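Local coordinates for DUF3244 domain-containing protein (Bacteroides vulgatus ATCC 8482, PDB 3D33) that is of unknown function but folds as an immunoglobulin-like beta-sandwich, at residues Leu42-Pro47 with Val72-Ile77; Asp50-Ile55 with Glu66-Glu71. All coordinates share one frame; numbering follows the deposited sequence. Where two conformers were deposited one is given.

From the N terminus, the chain runs through strand 39-44, whose end forms the first half of interaction 1, and then turns over into strand 50-57 of the second sheet. Interaction 2 closes the shorter loop, pairing 50-55 with 66-71 in a beta hairpin. After a brief 3-10 turn the chain crosses back to the first sheet, where 72-77 meets 42-47 and closes the longer loop. Interaction 2 is therefore nested inside interaction 1. The two sheets face each other here: Ile-77 CG1 and Ser-74 CA lie 3.8 Å from Ile-69 CD1 and CG2 respectively, so the open end of the hairpin packs against the start of strand 76-80 and the loop leading into it.

Interaction 1 (Leu42-Pro47 with Val72-Ile77); sequences LKNASP and VQSAYI
Leu-42 and Ile-77 pair across two antiparallel strands and exchange both backbone bonds: Leu-42 N gives to Ile-77 O at 2.8 Å, almost straight at 173°, and Ile-77 N returns a bond to Leu-42 O at 3.1 Å. Next along, Lys-43 and Tyr-76 form a non-hydrogen-bonded pair. Their alpha carbons add C-H...O contacts, Tyr-76 CA to Leu-42 O and Lys-43 CA to Ala-75 O. A last rung joins Asn-44 N to Ala-75 O at 2.9 Å, where 72-77 is leaving its turn.

Leu-42 and Ile-77 put their side chains on the face turned to the other sheet, where both touch Ile-53. They meet only at their bases, CB to CB at 4.4 Å, and beyond CB the isoleucine diverges from Leu-42. On the opposite face, Lys-43 runs next to Tyr-76 in the same direction. The tyrosine CG is anti to its backbone N (chi1 175°), and farther out the ring meets the extended lysine at its edge: Lys-43 CE lies near the ring plane, 4.0 Å from Tyr-76 CD1.

At the end of its strand, Asn-44 presses CB against Ser-74 O at 3.1 Å, while its OD1 accepts from Ser-46 N in an Asx turn. This bond ties the amide to the bend that carries Pro-47 back towards 72-77. There Pro-47 CG packs on Ala-75 CB at 3.8 Å and its CB sits beside Ser-74 OG, a hydroxyl held by Glu-71 O. Strand 76-80 thus joins the sheet as an outermost strand beside 39-44; at this end 39-44 leads off to the facing sheet and 76-80 arrives from it, as in an immunoglobulin-like beta-sandwich.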
loop_
_atom_site.group_PDB
_atom_site.type_symbol
_atom_site.label_atom_id
_atom_site.label_comp_id
_atom_site.label_asym_id
_atom_site.label_seq_id
_atom_site.Cartn_x
_atom_site.Cartn_y
_atom_site.Cartn_z
ATOM N N LEU A 42 1.635 -6.309 -1.105
ATOM C CA LEU A 42 1.626 -5.513 -2.316
ATOM C C LEU A 42 2.446 -6.204 -3.390
ATOM O O LEU A 42 3.551 -6.651 -3.145
ATOM C CB LEU A 42 2.190 -4.112 -2.073
ATOM C CG LEU A 42 2.328 -3.202 -3.286
ATOM C CD1 LEU A 42 2.188 -1.719 -2.879
ATOM C CD2 LEU A 42 3.651 -3.425 -4.058
ATOM N N LYS A 43 1.872 -6.282 -4.579
ATOM C CA LYS A 43 2.602 -6.774 -5.747
ATOM C C LYS A 43 2.604 -5.737 -6.836
ATOM O O LYS A 43 1.631 -5.018 -7.008
ATOM C CB LYS A 43 1.964 -8.049 -6.225
ATOM C CG LYS A 43 2.157 -9.165 -5.220
ATOM C CD LYS A 43 1.929 -10.509 -5.829
ATOM C CE LYS A 43 2.190 -11.596 -4.819
ATOM N NZ LYS A 43 2.459 -12.876 -5.523
ATOM N N ASN A 44 3.703 -5.699 -7.583
ATOM C CA ASN A 44 3.887 -4.741 -8.655
ATOM C C ASN A 44 4.376 -5.558 -9.853
ATOM O O ASN A 44 5.500 -6.063 -9.838
ATOM C CB ASN A 44 4.915 -3.677 -8.259
ATOM C CG ASN A 44 5.179 -2.661 -9.366
ATOM O OD1 ASN A 44 4.713 -2.821 -10.491
ATOM N ND2 ASN A 44 5.968 -1.628 -9.050
ATOM N N ALA A 45 3.532 -5.680 -10.866
ATOM C CA ALA A 45 3.812 -6.534 -12.025
ATOM C C ALA A 45 4.801 -5.908 -13.009
ATOM O O ALA A 45 5.273 -6.593 -13.946
ATOM C CB ALA A 45 2.532 -6.914 -12.754
ATOM N N SER A 46 5.122 -4.636 -12.819
ATOM C CA SER A 46 6.020 -3.928 -13.736
ATOM C C SER A 46 6.892 -2.940 -12.956
ATOM O O SER A 46 6.707 -1.719 -13.070
ATOM C CB SER A 46 5.208 -3.208 -14.825
ATOM O OG SER A 46 4.040 -3.935 -15.154
ATOM N N PRO A 47 7.844 -3.455 -12.148
ATOM C CA PRO A 47 8.705 -2.587 -11.334
ATOM C C PRO A 47 9.469 -1.632 -12.234
ATOM O O PRO A 47 10.132 -2.062 -13.159
ATOM C CB PRO A 47 9.665 -3.570 -10.641
ATOM C CG PRO A 47 9.011 -4.888 -10.743
ATOM C CD PRO A 47 8.188 -4.877 -11.959
ATOM N N VAL A 72 14.301 -1.488 -7.482
ATOM C CA VAL A 72 14.727 -2.884 -7.552
ATOM C C VAL A 72 13.991 -3.776 -6.556
ATOM O O VAL A 72 13.822 -4.966 -6.806
ATOM C CB VAL A 72 16.266 -3.049 -7.400
ATOM C CG1 VAL A 72 16.967 -2.415 -8.580
ATOM C CG2 VAL A 72 16.768 -2.469 -6.073
ATOM N N GLN A 73 13.540 -3.200 -5.439
ATOM C CA GLN A 73 12.821 -3.946 -4.413
ATOM C C GLN A 73 11.290 -3.782 -4.465
ATOM O O GLN A 73 10.572 -4.270 -3.594
ATOM C CB GLN A 73 13.310 -3.495 -3.041
ATOM C CG GLN A 73 14.798 -3.688 -2.801
ATOM C CD GLN A 73 15.274 -3.022 -1.507
ATOM O OE1 GLN A 73 14.499 -2.840 -0.559
ATOM N NE2 GLN A 73 16.555 -2.658 -1.469
ATOM N N SER A 74 10.791 -3.114 -5.495
ATOM C CA SER A 74 9.388 -2.705 -5.548
ATOM C C SER A 74 8.389 -3.739 -6.078
ATOM O O SER A 74 7.204 -3.440 -6.127
ATOM C CB SER A 74 9.257 -1.410 -6.361
ATOM O OG SER A 74 9.483 -1.648 -7.730
ATOM N N ALA A 75 8.850 -4.941 -6.473
ATOM C CA ALA A 75 7.948 -5.953 -7.013
ATOM C C ALA A 75 6.971 -6.571 -5.997
ATOM O O ALA A 75 5.898 -7.087 -6.380
ATOM C CB ALA A 75 8.764 -7.062 -7.692
ATOM N N TYR A 76 7.354 -6.544 -4.726
ATOM C CA TYR A 76 6.704 -7.358 -3.684
ATOM C C TYR A 76 7.113 -6.863 -2.308
ATOM O O TYR A 76 8.310 -6.782 -2.004
ATOM C CB TYR A 76 7.110 -8.810 -3.840
ATOM C CG TYR A 76 6.632 -9.770 -2.782
ATOM C CD1 TYR A 76 5.328 -10.257 -2.804
ATOM C CD2 TYR A 76 7.481 -10.237 -1.787
ATOM C CE1 TYR A 76 4.877 -11.151 -1.849
ATOM C CE2 TYR A 76 7.040 -11.142 -0.842
ATOM C CZ TYR A 76 5.733 -11.582 -0.870
ATOM O OH TYR A 76 5.309 -12.499 0.068
ATOM N N ILE A 77 6.112 -6.567 -1.481
ATOM C CA ILE A 77 6.300 -5.998 -0.148
ATOM C C ILE A 77 5.222 -6.635 0.716
ATOM O O ILE A 77 4.071 -6.714 0.287
ATOM C CB ILE A 77 6.128 -4.425 -0.181
ATOM C CG1 ILE A 77 7.236 -3.750 -1.007
ATOM C CG2 ILE A 77 6.082 -3.823 1.220
ATOM C CD1 ILE A 77 8.659 -3.985 -0.463
#

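Interaction 2 (Asp50-Ile55 with Glu66-Glu71); sequences DMTIRI and ENDIPE
Thr-52 and Asp-68 project together from one face of the hairpin. Thr-52 OG1, anti to its carbonyl carbon (chi1 -62°), donates to Asp-68 OD1 at 2.8 Å from above the carboxylate plane, and Thr-52 CG2 rests against the same oxygen. A valine here would probably leave that carboxylate oxygen without its hydroxyl donor and the aspartate freer to turn. On the same face Arg-54 runs alongside Glu-66. In one of the two glutamate conformers its guanidinium offers an edge to Glu-66 OE1, with NE 3.5 Å from that oxygen in a long salt bridge and the two planar groups 76° apart.

Strands 50-57 and 63-69 form an antiparallel beta hairpin at one edge of the second sheet of the sandwich, and their other face looks into the core. There Ile-69 crosses both Ile-53 and Met-51, a selenomethionine, obliquely. Ile-69 CD1 packs on Ile-53 CG1 at 3.6 Å and, in the selenomethionine conformer given, touches Met-51 CE at 3.9 Å; Ile-79 of the facing sheet also reaches Ile-53. Where the strands part, Asp-50 OD1 takes the Glu-71 N-H at 2.8 Å on its anti side.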
loop_
_atom_site.group_PDB
_atom_site.type_symbol
_atom_site.label_atom_id
_atom_site.label_comp_id
_atom_site.label_asym_id
_atom_site.label_seq_id
_atom_site.Cartn_x
_atom_site.Cartn_y
_atom_site.Cartn_z
ATOM N N ASP A 50 11.108 4.140 -8.219
ATOM C CA ASP A 50 11.159 4.142 -6.751
ATOM C C ASP A 50 9.744 4.412 -6.235
ATOM O O ASP A 50 8.983 5.186 -6.856
ATOM C CB ASP A 50 12.114 5.205 -6.209
ATOM C CG ASP A 50 13.579 4.892 -6.448
ATOM O OD1 ASP A 50 13.955 3.755 -6.813
ATOM O OD2 ASP A 50 14.384 5.823 -6.246
HETATM N N MSE A 51 9.421 3.792 -5.093
HETATM C CA MSE A 51 8.085 3.899 -4.517
HETATM C C MSE A 51 8.132 4.266 -3.042
HETATM O O MSE A 51 9.144 4.070 -2.348
HETATM C CB MSE A 51 7.337 2.578 -4.627
HETATM C CG MSE A 51 7.095 2.063 -6.011
HETATM SE SE MSE A 51 5.878 0.519 -5.860
HETATM C CE MSE A 51 6.515 -0.278 -4.054
ATOM N N THR A 52 7.045 4.860 -2.574
ATOM C CA THR A 52 6.845 5.109 -1.155
ATOM C C THR A 52 5.495 4.547 -0.777
ATOM O O THR A 52 4.514 4.742 -1.503
ATOM C CB THR A 52 6.858 6.601 -0.806
ATOM O OG1 THR A 52 8.140 7.166 -1.124
ATOM C CG2 THR A 52 6.564 6.770 0.692
ATOM N N ILE A 53 5.433 3.826 0.345
ATOM C CA ILE A 53 4.168 3.301 0.871
ATOM C C ILE A 53 3.953 4.021 2.213
ATOM O O ILE A 53 4.871 4.119 3.014
ATOM C CB ILE A 53 4.204 1.780 1.112
ATOM C CG1 ILE A 53 4.465 1.056 -0.207
ATOM C CG2 ILE A 53 2.912 1.292 1.806
ATOM C CD1 ILE A 53 4.602 -0.454 -0.085
ATOM N N ARG A 54 2.765 4.574 2.397
ATOM C CA ARG A 54 2.416 5.267 3.633
ATOM C C ARG A 54 1.039 4.780 4.105
ATOM O O ARG A 54 0.106 4.633 3.311
ATOM C CB ARG A 54 2.439 6.773 3.406
ATOM C CG ARG A 54 2.287 7.636 4.605
ATOM C CD ARG A 54 2.712 9.094 4.242
ATOM N NE ARG A 54 4.169 9.265 4.095
ATOM C CZ ARG A 54 4.826 9.659 2.985
ATOM N NH1 ARG A 54 4.207 9.920 1.835
ATOM N NH2 ARG A 54 6.147 9.779 3.011
ATOM N N ILE A 55 0.937 4.457 5.389
ATOM C CA ILE A 55 -0.313 4.042 5.959
ATOM C C ILE A 55 -0.634 5.037 7.076
ATOM O O ILE A 55 0.238 5.317 7.927
ATOM C CB ILE A 55 -0.255 2.612 6.508
ATOM C CG1 ILE A 55 0.115 1.618 5.405
ATOM C CG2 ILE A 55 -1.587 2.212 7.187
ATOM C CD1 ILE A 55 0.297 0.247 5.886
ATOM N N GLU A 66 5.675 4.206 7.131
ATOM C CA GLU A 66 6.147 4.796 5.872
ATOM C C GLU A 66 7.454 4.134 5.471
ATOM O O GLU A 66 8.354 3.905 6.291
ATOM C CB GLU A 66 6.294 6.327 5.949
ATOM C CG GLU A 66 7.404 6.791 6.837
ATOM C CD GLU A 66 7.533 8.312 6.947
ATOM O OE1 GLU A 66 6.562 9.047 6.696
ATOM O OE2 GLU A 66 8.628 8.740 7.298
ATOM N N ASN A 67 7.539 3.798 4.195
ATOM C CA ASN A 67 8.671 3.064 3.677
ATOM C C ASN A 67 8.993 3.543 2.253
ATOM O O ASN A 67 8.106 3.547 1.406
ATOM C CB ASN A 67 8.302 1.582 3.712
ATOM C CG ASN A 67 9.457 0.668 3.366
ATOM O OD1 ASN A 67 10.554 1.123 3.101
ATOM N ND2 ASN A 67 9.205 -0.649 3.387
ATOM N N ASP A 68 10.229 3.980 2.047
ATOM C CA ASP A 68 10.742 4.355 0.727
ATOM C C ASP A 68 11.396 3.131 0.118
ATOM O O ASP A 68 12.386 2.643 0.635
ATOM C CB ASP A 68 11.763 5.491 0.856
ATOM C CG ASP A 68 11.130 6.800 1.289
ATOM O OD1 ASP A 68 9.927 6.992 1.066
ATOM O OD2 ASP A 68 11.844 7.657 1.833
ATOM N N ILE A 69 10.815 2.624 -0.961
ATOM C CA ILE A 69 11.220 1.353 -1.525
ATOM C C ILE A 69 11.922 1.565 -2.867
ATOM O O ILE A 69 11.300 2.051 -3.826
ATOM C CB ILE A 69 9.989 0.411 -1.697
ATOM C CG1 ILE A 69 9.332 0.134 -0.319
ATOM C CG2 ILE A 69 10.427 -0.883 -2.393
ATOM C CD1 ILE A 69 7.889 -0.030 -0.360
ATOM N N PRO A 70 13.208 1.197 -2.962
ATOM C CA PRO A 70 13.856 1.400 -4.261
ATOM C C PRO A 70 13.237 0.525 -5.350
ATOM O O PRO A 70 12.683 -0.534 -5.059
ATOM C CB PRO A 70 15.313 0.999 -4.024
ATOM C CG PRO A 70 15.405 0.595 -2.602
ATOM C CD PRO A 70 14.098 0.569 -1.970
ATOM N N GLU A 71 13.312 1.005 -6.588
ATOM C CA GLU A 71 12.716 0.330 -7.734
ATOM C C GLU A 71 13.037 -1.148 -7.732
ATOM O O GLU A 71 12.157 -1.973 -7.935
ATOM C CB GLU A 71 13.189 0.968 -9.044
ATOM C CG GLU A 71 12.873 0.114 -10.269
ATOM C CD GLU A 71 13.307 0.765 -11.558
ATOM O OE1 GLU A 71 13.654 1.962 -11.528
ATOM O OE2 GLU A 71 13.304 0.079 -12.596
#